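PDB 3W40: phosphoserine phosphatase RsbX, which dephosphorylates the phosphoserine of RsbS and so acts as a negative regulator of sigma-B activity in Bacillus subtilis. Local coordinates for residues A41-L46 with A88-L93; R111-S116 with I152-G157; D156-P161 with D189-I194. All coordinates share one frame; numbering follows the deposited sequence. Where two conformers were deposited one is given.

Contact 1: A41-L46 with A88-L93; sequences AVADGL and ATASIL. With MG (magnesium ion), chain C.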
# COMPACT_ATOMS: atom_id res chain seq x y z
N ALA A 41 2.83 -1.64 -3.91
CA ALA A 41 3.11 -0.31 -3.43
C ALA A 41 1.89 0.55 -3.61
O ALA A 41 1.10 0.32 -4.54
CB ALA A 41 4.28 0.28 -4.19
N VAL A 42 1.75 1.53 -2.72
CA VAL A 42 0.66 2.52 -2.78
C VAL A 42 1.30 3.86 -2.56
O VAL A 42 2.15 3.99 -1.68
CB VAL A 42 -0.48 2.23 -1.71
CG1 VAL A 42 -1.47 3.29 -1.63
CG2 VAL A 42 -1.15 0.83 -2.02
N ALA A 43 0.88 4.86 -3.32
CA ALA A 43 1.46 6.20 -3.20
C ALA A 43 0.40 7.24 -3.38
O ALA A 43 -0.57 7.00 -4.09
CB ALA A 43 2.57 6.42 -4.23
N ASP A 44 0.57 8.39 -2.76
CA ASP A 44 -0.39 9.50 -2.80
C ASP A 44 0.43 10.76 -3.14
O ASP A 44 1.29 11.19 -2.34
CB ASP A 44 -1.12 9.60 -1.43
CG ASP A 44 -2.18 10.73 -1.39
OD1 ASP A 44 -2.24 11.55 -2.36
OD2 ASP A 44 -2.93 10.84 -0.38
N GLY A 45 0.24 11.28 -4.35
CA GLY A 45 1.04 12.44 -4.78
C GLY A 45 0.65 13.73 -4.05
O GLY A 45 -0.52 13.94 -3.70
N LEU A 46 1.63 14.56 -3.80
CA LEU A 46 1.38 15.88 -3.25
C LEU A 46 0.83 16.77 -4.35
O LEU A 46 0.88 16.42 -5.56
CB LEU A 46 2.62 16.50 -2.59
CG LEU A 46 2.81 16.10 -1.11
CD1 LEU A 46 3.15 14.59 -0.88
CD2 LEU A 46 3.90 16.98 -0.46
N ALA A 88 5.60 12.62 -3.11
CA ALA A 88 4.51 11.71 -2.76
C ALA A 88 4.74 11.05 -1.43
O ALA A 88 5.87 10.87 -0.99
CB ALA A 88 4.37 10.61 -3.81
N THR A 89 3.65 10.66 -0.77
CA THR A 89 3.78 9.71 0.32
C THR A 89 3.67 8.30 -0.27
O THR A 89 3.01 8.14 -1.30
CB THR A 89 2.75 9.99 1.40
OG1 THR A 89 1.44 9.87 0.85
CG2 THR A 89 2.95 11.35 1.98
N ALA A 90 4.38 7.33 0.29
CA ALA A 90 4.38 6.02 -0.32
C ALA A 90 4.79 4.92 0.63
O ALA A 90 5.51 5.16 1.59
CB ALA A 90 5.38 6.04 -1.46
N SER A 91 4.31 3.70 0.34
CA SER A 91 4.65 2.50 1.10
C SER A 91 4.92 1.37 0.13
O SER A 91 4.20 1.23 -0.91
CB SER A 91 3.50 2.04 1.98
OG SER A 91 3.26 3.08 2.92
N ILE A 92 5.97 0.61 0.42
CA ILE A 92 6.35 -0.50 -0.46
C ILE A 92 6.46 -1.76 0.36
O ILE A 92 7.11 -1.78 1.43
CB ILE A 92 7.71 -0.25 -1.14
CG1 ILE A 92 7.59 1.03 -1.99
CG2 ILE A 92 8.04 -1.40 -2.18
CD1 ILE A 92 8.90 1.46 -2.69
N LEU A 93 5.83 -2.85 -0.10
CA LEU A 93 5.80 -4.11 0.62
C LEU A 93 6.27 -5.25 -0.33
O LEU A 93 5.81 -5.39 -1.47
CB LEU A 93 4.35 -4.41 1.00
CG LEU A 93 4.09 -5.76 1.66
CD1 LEU A 93 4.79 -5.92 3.01
CD2 LEU A 93 2.62 -6.04 1.80
MG MG C . -4.91 11.54 -0.06
O HOH W 1 -5.01 12.67 -1.81
O HOH W 2 -5.53 9.81 -1.02
O HOH W 3 -4.19 13.37 0.78
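Strands 37-45 and 88-96 of the five-stranded sheet of this PPM-type phosphatase run antiparallel, here through residues 41-45 and 88-93, and carry one of the magnesium-binding aspartates at their end. The evidence for the pairing is a regular set of backbone bonds: Val42 and Ser91 exchange two of them, and so do Asp44 and Thr89, where Asp44 N lies 2.9 Å from Thr89 O with an N-H...O angle of 161°. Alternating with these hydrogen-bonded pairs are non-hydrogen-bonded ones, whose CA atoms approach to 4.1 Å at Ala43-Ala90 and Gly45-Ala88 and to 4.4 Å at Ala41-Ile92.

The face holding the alanines carries mostly small groups, with Ile92 at one end. Ala43 CB meets Ala90 CB at 4.0 Å, and Ala41 CB rests against CG1 of Ile92; helix 49-65 packs on Ala41, Ala43 and Ala88, while helix 71-81 lies on Ile92. On the other face the Thr89 hydroxyl sits beside Asp44: OG1 is 3.4 Å from Asp44 CB and makes a weak hydrogen bond to Asp44 O. Ser91 OG turns to Ser106 and Tyr104 of the sheet. Beyond the strand end, Leu46 reaches back with its CD1 branch to Ala88 CA at 3.7 Å.

Asp44 CG stands anti to the backbone N (chi1 -179°), which carries the carboxylate beyond the pairing to the metal: OD2 binds magnesium at 2.1 Å, and OD1 lies 3.0 Å from metal-bound water 1, one of several acceptors competing for its protons. Asp156 and Asp189 complete the protein ligands, an aspartate-rich metal centre characteristic of PPM (PP2C-type) phosphatases.

Contact 2: R111-S116 with I152-G157; sequences RFILHS and IIHTDG. With MG (magnesium ion), chain C.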
# COMPACT_ATOMS: atom_id res chain seq x y z
N ARG A 111 -0.71 4.06 5.10
CA ARG A 111 -0.63 3.21 6.27
C ARG A 111 -0.63 1.70 5.90
O ARG A 111 -1.18 1.28 4.88
CB ARG A 111 -1.89 3.43 7.14
CG ARG A 111 -2.07 4.86 7.64
CD ARG A 111 -0.77 5.45 8.21
NE ARG A 111 -0.40 4.77 9.47
CZ ARG A 111 -0.88 5.07 10.70
NH1 ARG A 111 -1.72 6.09 10.87
NH2 ARG A 111 -0.47 4.37 11.76
N PHE A 112 -0.01 0.92 6.75
CA PHE A 112 0.05 -0.58 6.58
C PHE A 112 -0.26 -1.22 7.90
O PHE A 112 0.27 -0.83 8.92
CB PHE A 112 1.48 -0.97 6.11
CG PHE A 112 1.79 -2.45 6.08
CD1 PHE A 112 0.96 -3.35 5.43
CD2 PHE A 112 2.99 -2.90 6.57
CE1 PHE A 112 1.29 -4.70 5.33
CE2 PHE A 112 3.35 -4.22 6.49
CZ PHE A 112 2.46 -5.14 5.86
N ILE A 113 -1.18 -2.16 7.84
CA ILE A 113 -1.49 -2.95 9.05
C ILE A 113 -1.56 -4.42 8.66
O ILE A 113 -2.24 -4.79 7.71
CB ILE A 113 -2.89 -2.59 9.58
CG1 ILE A 113 -3.01 -1.06 9.86
CG2 ILE A 113 -3.22 -3.43 10.81
CD1 ILE A 113 -3.48 -0.15 8.69
N LEU A 114 -0.83 -5.25 9.37
CA LEU A 114 -0.86 -6.69 9.15
C LEU A 114 -1.31 -7.36 10.45
O LEU A 114 -0.75 -7.15 11.48
CB LEU A 114 0.52 -7.18 8.75
CG LEU A 114 0.56 -8.68 8.37
CD1 LEU A 114 1.53 -8.95 7.17
CD2 LEU A 114 0.79 -9.62 9.56
N HIS A 115 -2.37 -8.12 10.37
CA HIS A 115 -2.99 -8.75 11.52
C HIS A 115 -2.73 -10.25 11.45
O HIS A 115 -2.97 -10.88 10.44
CB HIS A 115 -4.49 -8.45 11.49
CG HIS A 115 -5.27 -9.17 12.55
ND1 HIS A 115 -5.32 -8.72 13.85
CD2 HIS A 115 -5.92 -10.35 12.52
CE1 HIS A 115 -6.03 -9.57 14.57
NE2 HIS A 115 -6.42 -10.56 13.78
N SER A 116 -2.21 -10.77 12.55
CA SER A 116 -1.89 -12.18 12.70
C SER A 116 -3.06 -12.93 13.36
O SER A 116 -3.72 -12.34 14.23
CB SER A 116 -0.67 -12.17 13.63
OG SER A 116 -0.21 -13.47 13.87
N ILE A 152 -3.73 -4.73 5.14
CA ILE A 152 -4.17 -3.64 4.31
C ILE A 152 -3.04 -2.61 4.19
O ILE A 152 -2.37 -2.33 5.18
CB ILE A 152 -5.44 -2.98 4.83
CG1 ILE A 152 -6.04 -1.98 3.81
CG2 ILE A 152 -5.26 -2.40 6.20
CD1 ILE A 152 -7.42 -1.49 4.18
N ILE A 153 -2.94 -2.00 3.02
CA ILE A 153 -2.18 -0.81 2.79
C ILE A 153 -3.16 0.23 2.24
O ILE A 153 -3.87 -0.09 1.28
CB ILE A 153 -1.01 -0.99 1.76
CG1 ILE A 153 -0.05 -2.12 2.20
CG2 ILE A 153 -0.30 0.38 1.57
CD1 ILE A 153 0.96 -2.56 1.09
N HIS A 154 -3.22 1.44 2.82
CA HIS A 154 -4.22 2.38 2.36
C HIS A 154 -3.73 3.83 2.41
O HIS A 154 -2.91 4.19 3.27
CB HIS A 154 -5.52 2.22 3.15
CG HIS A 154 -5.46 2.66 4.59
ND1 HIS A 154 -5.58 3.98 4.98
CD2 HIS A 154 -5.32 1.94 5.73
CE1 HIS A 154 -5.58 4.04 6.30
NE2 HIS A 154 -5.39 2.82 6.78
N THR A 155 -4.23 4.65 1.46
CA THR A 155 -3.98 6.06 1.48
C THR A 155 -4.87 6.72 2.54
O THR A 155 -5.83 6.15 3.10
CB THR A 155 -4.16 6.72 0.10
OG1 THR A 155 -5.50 6.54 -0.31
CG2 THR A 155 -3.17 6.14 -0.82
N ASP A 156 -4.58 7.99 2.74
CA ASP A 156 -5.32 8.80 3.73
C ASP A 156 -6.77 9.08 3.39
O ASP A 156 -7.51 9.55 4.23
CB ASP A 156 -4.59 10.08 4.09
CG ASP A 156 -4.41 11.02 2.90
OD1 ASP A 156 -4.88 10.73 1.78
OD2 ASP A 156 -3.88 12.15 3.13
N GLY A 157 -7.19 8.76 2.17
CA GLY A 157 -8.60 8.83 1.83
C GLY A 157 -9.46 7.82 2.59
O GLY A 157 -10.68 8.02 2.68
MG MG C . -4.91 11.54 -0.06
O HOH W 3 -4.19 13.37 0.78
O HOH W 1 -5.01 12.67 -1.81
O HOH W 2 -5.53 9.81 -1.02
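Arg111 and His154 form one end of an antiparallel pairing whose four backbone bonds have N-H...O angles of 153° to 167°. Arg111 N and His154 O are 2.9 Å apart, the return bond from His154 N to Arg111 O matches it, and Ile113 and Ile152 exchange a second pair. The bonds join strands 111-115 and 150-154 in the six-stranded sheet of the PPM fold, the partner of the five-stranded sheet in its beta sandwich.

A CH-pi contact follows on one face: Arg111 CB lies over the imidazole of His154, 3.9 Å from its centroid and 24° off the normal. The ring's rotation is fixed by a further bond, ND1 to Thr155 O at 2.9 Å, with the oxygen in the ring plane, although ND1 itself stands above the plane of that carbonyl. The arginine chain bends at chi2 and chi3, and its NH2 bonds to Pro124 O.

Apolar packing completes the pairing. Beside that histidine, Ile113 CD1 touches Ile152 CG2 at 3.8 Å, the two chains lying alongside each other beneath helix 163-169. On the opposite face Phe112 CD1 meets Ile153 CG1 at 3.6 Å; Ile153 faces strand 37-45 of the other sheet.

Contact 3: D156-P161 with D189-I194; sequences DGLNVP and DDLTYI. With MG (magnesium ion), chain C.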
# COMPACT_ATOMS: atom_id res chain seq x y z
N ASP A 156 -4.58 7.99 2.74
CA ASP A 156 -5.32 8.80 3.73
C ASP A 156 -6.77 9.08 3.39
O ASP A 156 -7.51 9.55 4.23
CB ASP A 156 -4.59 10.08 4.09
CG ASP A 156 -4.41 11.02 2.90
OD1 ASP A 156 -4.88 10.73 1.78
OD2 ASP A 156 -3.88 12.15 3.13
N GLY A 157 -7.19 8.76 2.17
CA GLY A 157 -8.60 8.83 1.83
C GLY A 157 -9.46 7.82 2.59
O GLY A 157 -10.68 8.02 2.68
N LEU A 158 -8.82 6.77 3.15
CA LEU A 158 -9.58 5.78 3.94
C LEU A 158 -9.35 6.10 5.40
O LEU A 158 -8.22 6.04 5.86
CB LEU A 158 -9.09 4.39 3.61
CG LEU A 158 -9.82 3.28 4.40
CD1 LEU A 158 -11.28 3.14 4.06
CD2 LEU A 158 -9.14 1.95 4.19
N ASN A 159 -10.40 6.46 6.12
CA ASN A 159 -10.27 6.85 7.52
C ASN A 159 -11.24 5.97 8.33
O ASN A 159 -12.46 6.18 8.32
CB ASN A 159 -10.58 8.35 7.64
CG ASN A 159 -10.65 8.84 9.09
OD1 ASN A 159 -11.34 9.83 9.40
ND2 ASN A 159 -9.93 8.17 9.98
N VAL A 160 -10.69 4.98 9.03
CA VAL A 160 -11.49 3.98 9.73
C VAL A 160 -11.07 3.99 11.19
O VAL A 160 -9.87 4.06 11.51
CB VAL A 160 -11.14 2.60 9.11
CG1 VAL A 160 -11.74 1.44 9.89
CG2 VAL A 160 -11.52 2.57 7.67
N PRO A 161 -12.03 4.01 12.13
CA PRO A 161 -11.63 4.09 13.55
C PRO A 161 -10.81 2.90 14.04
O PRO A 161 -9.82 3.07 14.78
CB PRO A 161 -12.99 4.05 14.29
CG PRO A 161 -13.99 4.41 13.30
CD PRO A 161 -13.48 4.13 11.94
N ASP A 189 -11.68 12.40 -0.44
CA ASP A 189 -10.35 12.40 -1.03
C ASP A 189 -10.31 11.17 -1.93
O ASP A 189 -11.15 10.29 -1.80
CB ASP A 189 -9.30 12.25 0.05
CG ASP A 189 -7.84 12.44 -0.47
OD1 ASP A 189 -7.66 12.92 -1.64
OD2 ASP A 189 -6.89 12.07 0.27
N ASP A 190 -9.32 11.11 -2.81
CA ASP A 190 -8.98 9.81 -3.47
C ASP A 190 -8.78 8.75 -2.41
O ASP A 190 -8.20 9.04 -1.37
CB ASP A 190 -7.70 9.95 -4.24
CG ASP A 190 -7.78 10.99 -5.37
OD1 ASP A 190 -8.86 11.20 -5.98
OD2 ASP A 190 -6.75 11.63 -5.67
N LEU A 191 -9.24 7.52 -2.68
CA LEU A 191 -9.18 6.47 -1.67
C LEU A 191 -8.64 5.24 -2.39
O LEU A 191 -9.27 4.78 -3.35
CB LEU A 191 -10.60 6.27 -1.11
CG LEU A 191 -10.78 5.37 0.13
CD1 LEU A 191 -12.13 5.58 0.76
CD2 LEU A 191 -10.58 3.89 -0.13
N THR A 192 -7.52 4.72 -1.90
CA THR A 192 -6.88 3.53 -2.47
C THR A 192 -6.51 2.57 -1.36
O THR A 192 -5.98 3.01 -0.35
CB THR A 192 -5.61 3.87 -3.24
OG1 THR A 192 -5.92 4.82 -4.26
CG2 THR A 192 -5.00 2.66 -3.92
N TYR A 193 -6.84 1.28 -1.52
CA TYR A 193 -6.32 0.29 -0.59
C TYR A 193 -6.03 -1.02 -1.30
O TYR A 193 -6.59 -1.32 -2.32
CB TYR A 193 -7.21 0.10 0.63
CG TYR A 193 -8.63 -0.38 0.41
CD1 TYR A 193 -8.92 -1.75 0.16
CD2 TYR A 193 -9.69 0.51 0.47
CE1 TYR A 193 -10.22 -2.15 -0.01
CE2 TYR A 193 -10.99 0.11 0.37
CZ TYR A 193 -11.27 -1.23 0.09
OH TYR A 193 -12.59 -1.61 -0.06
N ILE A 194 -5.09 -1.75 -0.69
CA ILE A 194 -4.77 -3.07 -1.13
C ILE A 194 -4.96 -3.99 0.07
O ILE A 194 -4.43 -3.72 1.14
CB ILE A 194 -3.31 -3.16 -1.62
CG1 ILE A 194 -3.08 -2.26 -2.86
CG2 ILE A 194 -3.00 -4.63 -1.95
CD1 ILE A 194 -1.62 -2.37 -3.37
MG MG C . -4.91 11.54 -0.06
O HOH W 3 -4.19 13.37 0.78
O HOH W 4 -12.33 9.78 1.23
O HOH W 1 -5.01 12.67 -1.81
O HOH W 2 -5.53 9.81 -1.02
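Asp189 meets Asp156 at the magnesium ion, each giving one carboxylate oxygen. Asp189 OD2 binds the metal at 2.1 Å and Asp156 OD1 at 2.0 Å; the two oxygens are only 2.8 Å apart, a separation imposed by the shared cation and not a hydrogen bond. Their side chains cross at about a right angle, with carboxylate planes turned 64° against each other. Asp156 OD2 accepts from metal-bound water 3, while Asp189 OD1 shares water 1, also on the metal, with competing acceptors. Asp44 gives the sixth ligand. Away from the metal, water 4 bridges the backbones, donating to Gly157 O and accepting from Asp189 N.

Asp190 contributes its carbonyl. Its O accepts a hydrogen bond at 2.8 Å from water 2, the third water on magnesium, and also receives a CA-H...O contact from Gly157 CA at 3.2 Å. The Asp190 carboxylate turns elsewhere, forming a salt bridge with Lys22.

Leu191 begins the strand and lies along the loop backbone: CD1 is 3.4 Å from Gly157 O, and CG packs on Leu158 CB. Tyr193 closes the apolar part, its CD2 touching Leu158 CD2 at 4.0 Å, and its hydroxyl reaches Ser177.

With three aspartates and three waters round one magnesium, the charges of the crowded carboxylates are probably offset by the cation, while the carboxylate oxygens not bound to the metal and the second-shell carbonyl of Asp190 probably orient the waters. The chemistry is as in PPM phosphatases, where a metal-bound water, usually shared by two metals, is thought to attack the phosphoester; one ion is present here.

The three contacts follow one another along the chain: contact 1 closes before contact 2 opens, and contact 3 starts on Asp156 and Gly157, where contact 2 ends. Contact 1 belongs to the five-stranded sheet; contacts 2 and 3 reach the six-stranded one, in which strands 150-154 and 191-198 are neighbours. Centres of contacts 1 and 2 lie about 12 Å apart, as do those of 1 and 3, against about 9 Å for 2 and 3. Val42 packs on Ile153, Thr155 and Ile194 between the sheets. Strand ends and loops from both sheets thus converge on one magnesium, so the geometry of the metal site probably reflects how the two sheets are packed.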